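Local atomic coordinates of motility protein FimV (Pseudomonas aeruginosa, PDB entry 4MBQ), a protein that acts as an inner-membrane hub that activates the adenylate cyclase CyaB and supports type IV pilus assembly and twitching motility. Residues B[20-25]-B[42-47]. Sequence-based numbering, arbitrary orientation.
Sequences TKLDLA and DEVLAE
Lys21 and Val44 mark the register of two nearly antiparallel helical segments, 20-25 and 42-47, whose axes cross at -158° and come within 9.6 Å of each other. The CA atoms of this pair lie 6.7 Å apart, and both side chains leave the backbone toward the facing helix. Valine suits the buried position because its short, branched side chain offers two methyls at once. With CG1 anti to the backbone N (chi1 176°), that methyl meets Leu22 CD2 at 3.7 Å, the two side chains crossing at about a right angle. The other methyl, Val44 CG2, packs against CB of Lys21, likewise at 3.7 Å. Leucine, a longer chain, serves at position 22 because its CB does not point at the partner helix, yet its branched end still reaches Val44.

The two segments belong to a tetratricopeptide repeat domain in the cytoplasmic part of FimV: helices 15-30 and 34-47 form an antiparallel hairpin, and helix 50-62 packs beside it, with Ala56 touching Val44 and Gln52 touching Leu22.

Where the interface is partly exposed, at Lys21, Glu43 and Glu47, apolar packing gives way to a salt-bridge network. A long lysine can bridge the gap between the helices with its methylenes and deliver its ammonium to two glutamates one turn apart. Its chain, fully extended beyond CG, crosses both glutamate side chains at about a right angle. Lys21 NZ donates to Glu47 OE1 at 2.9 Å, on the syn lone pair of that oxygen, and more weakly to Glu47 OE2. In the second salt bridge Glu43 OE1 takes a hydrogen bond from Lys21 NZ at 3.0 Å, approached from above its carboxylate plane, 41° out of it.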
ATOM      1  N   THR B  20      -5.383   8.773  -0.547  1.00 27.86           N
ATOM      2  CA  THR B  20      -4.518   7.722  -0.022  1.00 29.99           C
ATOM      3  C   THR B  20      -5.232   6.377  -0.034  1.00 30.87           C
ATOM      4  O   THR B  20      -4.657   5.357  -0.416  1.00 27.64           O
ATOM      5  CB  THR B  20      -4.070   8.027   1.419  1.00 31.77           C
ATOM      6  OG1 THR B  20      -3.400   9.292   1.458  1.00 36.28           O
ATOM      7  CG2 THR B  20      -3.129   6.942   1.925  1.00 28.65           C
ATOM      8  N   LYS B  21      -6.493   6.382   0.384  1.00 24.84           N
ATOM      9  CA  LYS B  21      -7.274   5.154   0.440  1.00 23.65           C
ATOM     10  C   LYS B  21      -7.549   4.591  -0.951  1.00 23.16           C
ATOM     11  O   LYS B  21      -7.632   3.379  -1.129  1.00 32.63           O
ATOM     12  CB  LYS B  21      -8.573   5.375   1.224  1.00 28.41           C
ATOM     13  CG  LYS B  21      -8.341   5.543   2.723  1.00 32.04           C
ATOM     14  CD  LYS B  21      -9.623   5.854   3.479  1.00 31.71           C
ATOM     15  CE  LYS B  21      -9.346   5.960   4.977  1.00 31.43           C
ATOM     16  NZ  LYS B  21     -10.556   6.322   5.756  1.00 28.53           N
ATOM     17  N   LEU B  22      -7.679   5.474  -1.936  1.00 25.56           N
ATOM     18  CA  LEU B  22      -7.882   5.047  -3.316  1.00 25.83           C
ATOM     19  C   LEU B  22      -6.669   4.274  -3.826  1.00 26.70           C
ATOM     20  O   LEU B  22      -6.807   3.257  -4.506  1.00 27.55           O
ATOM     21  CB  LEU B  22      -8.168   6.246  -4.221  1.00 24.28           C
ATOM     22  CG  LEU B  22      -9.616   6.740  -4.233  1.00 26.44           C
ATOM     23  CD1 LEU B  22      -9.750   8.019  -5.047  1.00 25.32           C
ATOM     24  CD2 LEU B  22     -10.522   5.655  -4.786  1.00 27.58           C
ATOM     25  N   ASP B  23      -5.479   4.758  -3.493  1.00 24.84           N
ATOM     26  CA  ASP B  23      -4.255   4.065  -3.884  1.00 25.65           C
ATOM     27  C   ASP B  23      -4.088   2.756  -3.118  1.00 25.89           C
ATOM     28  O   ASP B  23      -3.600   1.771  -3.668  1.00 25.88           O
ATOM     29  CB  ASP B  23      -3.035   4.971  -3.718  1.00 27.38           C
ATOM     30  CG  ASP B  23      -2.854   5.914  -4.892  1.00 35.58           C
ATOM     31  OD1 ASP B  23      -2.905   5.449  -6.051  1.00 40.70           O
ATOM     32  OD2 ASP B  23      -2.670   7.125  -4.661  1.00 30.52           O
ATOM     33  N   LEU B  24      -4.511   2.745  -1.857  1.00 30.29           N
ATOM     34  CA  LEU B  24      -4.501   1.520  -1.062  1.00 27.74           C
ATOM     35  C   LEU B  24      -5.447   0.483  -1.655  1.00 26.27           C
ATOM     36  O   LEU B  24      -5.140  -0.709  -1.678  1.00 24.11           O
ATOM     37  CB  LEU B  24      -4.885   1.800   0.393  1.00 28.24           C
ATOM     38  CG  LEU B  24      -3.820   2.427   1.292  1.00 29.94           C
ATOM     39  CD1 LEU B  24      -4.258   2.367   2.747  1.00 35.87           C
ATOM     40  CD2 LEU B  24      -2.482   1.739   1.097  1.00 32.53           C
ATOM     41  N   ALA B  25      -6.600   0.942  -2.130  1.00 23.58           N
ATOM     42  CA  ALA B  25      -7.569   0.051  -2.752  1.00 25.26           C
ATOM     43  C   ALA B  25      -6.990  -0.563  -4.020  1.00 23.58           C
ATOM     44  O   ALA B  25      -7.165  -1.755  -4.275  1.00 29.57           O
ATOM     45  CB  ALA B  25      -8.863   0.791  -3.056  1.00 25.15           C
ATOM     46  N   ASP B  42     -15.424   1.585   0.335  1.00 26.42           N
ATOM     47  CA  ASP B  42     -16.637   2.000   1.039  1.00 25.74           C
ATOM     48  C   ASP B  42     -16.362   3.288   1.802  1.00 30.00           C
ATOM     49  O   ASP B  42     -17.226   4.155   1.915  1.00 25.79           O
ATOM     50  CB  ASP B  42     -17.104   0.904   2.003  1.00 27.53           C
ATOM     51  CG  ASP B  42     -18.412   1.248   2.692  1.00 35.45           C
ATOM     52  OD1 ASP B  42     -19.267   1.905   2.061  1.00 34.02           O
ATOM     53  OD2 ASP B  42     -18.589   0.858   3.866  1.00 37.38           O
ATOM     54  N   GLU B  43     -15.139   3.410   2.309  1.00 26.43           N
ATOM     55  CA  GLU B  43     -14.732   4.591   3.057  1.00 27.61           C
ATOM     56  C   GLU B  43     -14.509   5.782   2.124  1.00 32.89           C
ATOM     57  O   GLU B  43     -14.839   6.916   2.465  1.00 30.34           O
ATOM     58  CB  GLU B  43     -13.475   4.287   3.872  1.00 30.17           C
ATOM     59  CG  GLU B  43     -13.640   3.090   4.798  1.00 39.84           C
ATOM     60  CD  GLU B  43     -12.397   2.791   5.614  1.00 42.64           C
ATOM     61  OE1 GLU B  43     -11.358   3.445   5.384  1.00 39.24           O
ATOM     62  OE2 GLU B  43     -12.464   1.902   6.488  1.00 42.18           O
ATOM     63  N   VAL B  44     -13.960   5.516   0.942  1.00 27.74           N
ATOM     64  CA  VAL B  44     -13.759   6.562  -0.057  1.00 25.43           C
ATOM     65  C   VAL B  44     -15.096   7.178  -0.488  1.00 27.00           C
ATOM     66  O   VAL B  44     -15.214   8.398  -0.631  1.00 25.85           O
ATOM     67  CB  VAL B  44     -13.002   6.025  -1.290  1.00 24.53           C
ATOM     68  CG1 VAL B  44     -12.885   7.102  -2.359  1.00 28.67           C
ATOM     69  CG2 VAL B  44     -11.627   5.522  -0.885  1.00 27.01           C
ATOM     70  N   LEU B  45     -16.102   6.328  -0.675  1.00 26.52           N
ATOM     71  CA  LEU B  45     -17.439   6.779  -1.058  1.00 27.59           C
ATOM     72  C   LEU B  45     -18.024   7.766  -0.053  1.00 28.10           C
ATOM     73  O   LEU B  45     -18.725   8.706  -0.427  1.00 34.50           O
ATOM     74  CB  LEU B  45     -18.386   5.587  -1.206  1.00 28.90           C
ATOM     75  CG  LEU B  45     -18.148   4.639  -2.381  1.00 29.41           C
ATOM     76  CD1 LEU B  45     -19.151   3.498  -2.341  1.00 26.58           C
ATOM     77  CD2 LEU B  45     -18.238   5.389  -3.701  1.00 24.67           C
ATOM     78  N   ALA B  46     -17.732   7.544   1.224  1.00 27.55           N
ATOM     79  CA  ALA B  46     -18.256   8.390   2.289  1.00 30.35           C
ATOM     80  C   ALA B  46     -17.388   9.621   2.546  1.00 35.53           C
ATOM     81  O   ALA B  46     -17.870  10.624   3.072  1.00 35.64           O
ATOM     82  CB  ALA B  46     -18.416   7.580   3.571  1.00 33.85           C
ATOM     83  N   GLU B  47     -16.117   9.547   2.167  1.00 37.48           N
ATOM     84  CA  GLU B  47     -15.155  10.582   2.545  1.00 39.65           C
ATOM     85  C   GLU B  47     -14.690  11.465   1.393  1.00 35.55           C
ATOM     86  O   GLU B  47     -14.333  12.626   1.601  1.00 40.16           O
ATOM     87  CB  GLU B  47     -13.936   9.945   3.215  1.00 37.29           C
ATOM     88  CG  GLU B  47     -14.246   9.228   4.517  1.00 47.33           C
ATOM     89  CD  GLU B  47     -13.060   8.448   5.047  1.00 55.31           C
ATOM     90  OE1 GLU B  47     -11.998   8.464   4.391  1.00 52.00           O
ATOM     91  OE2 GLU B  47     -13.194   7.820   6.118  1.00 59.28           O
TER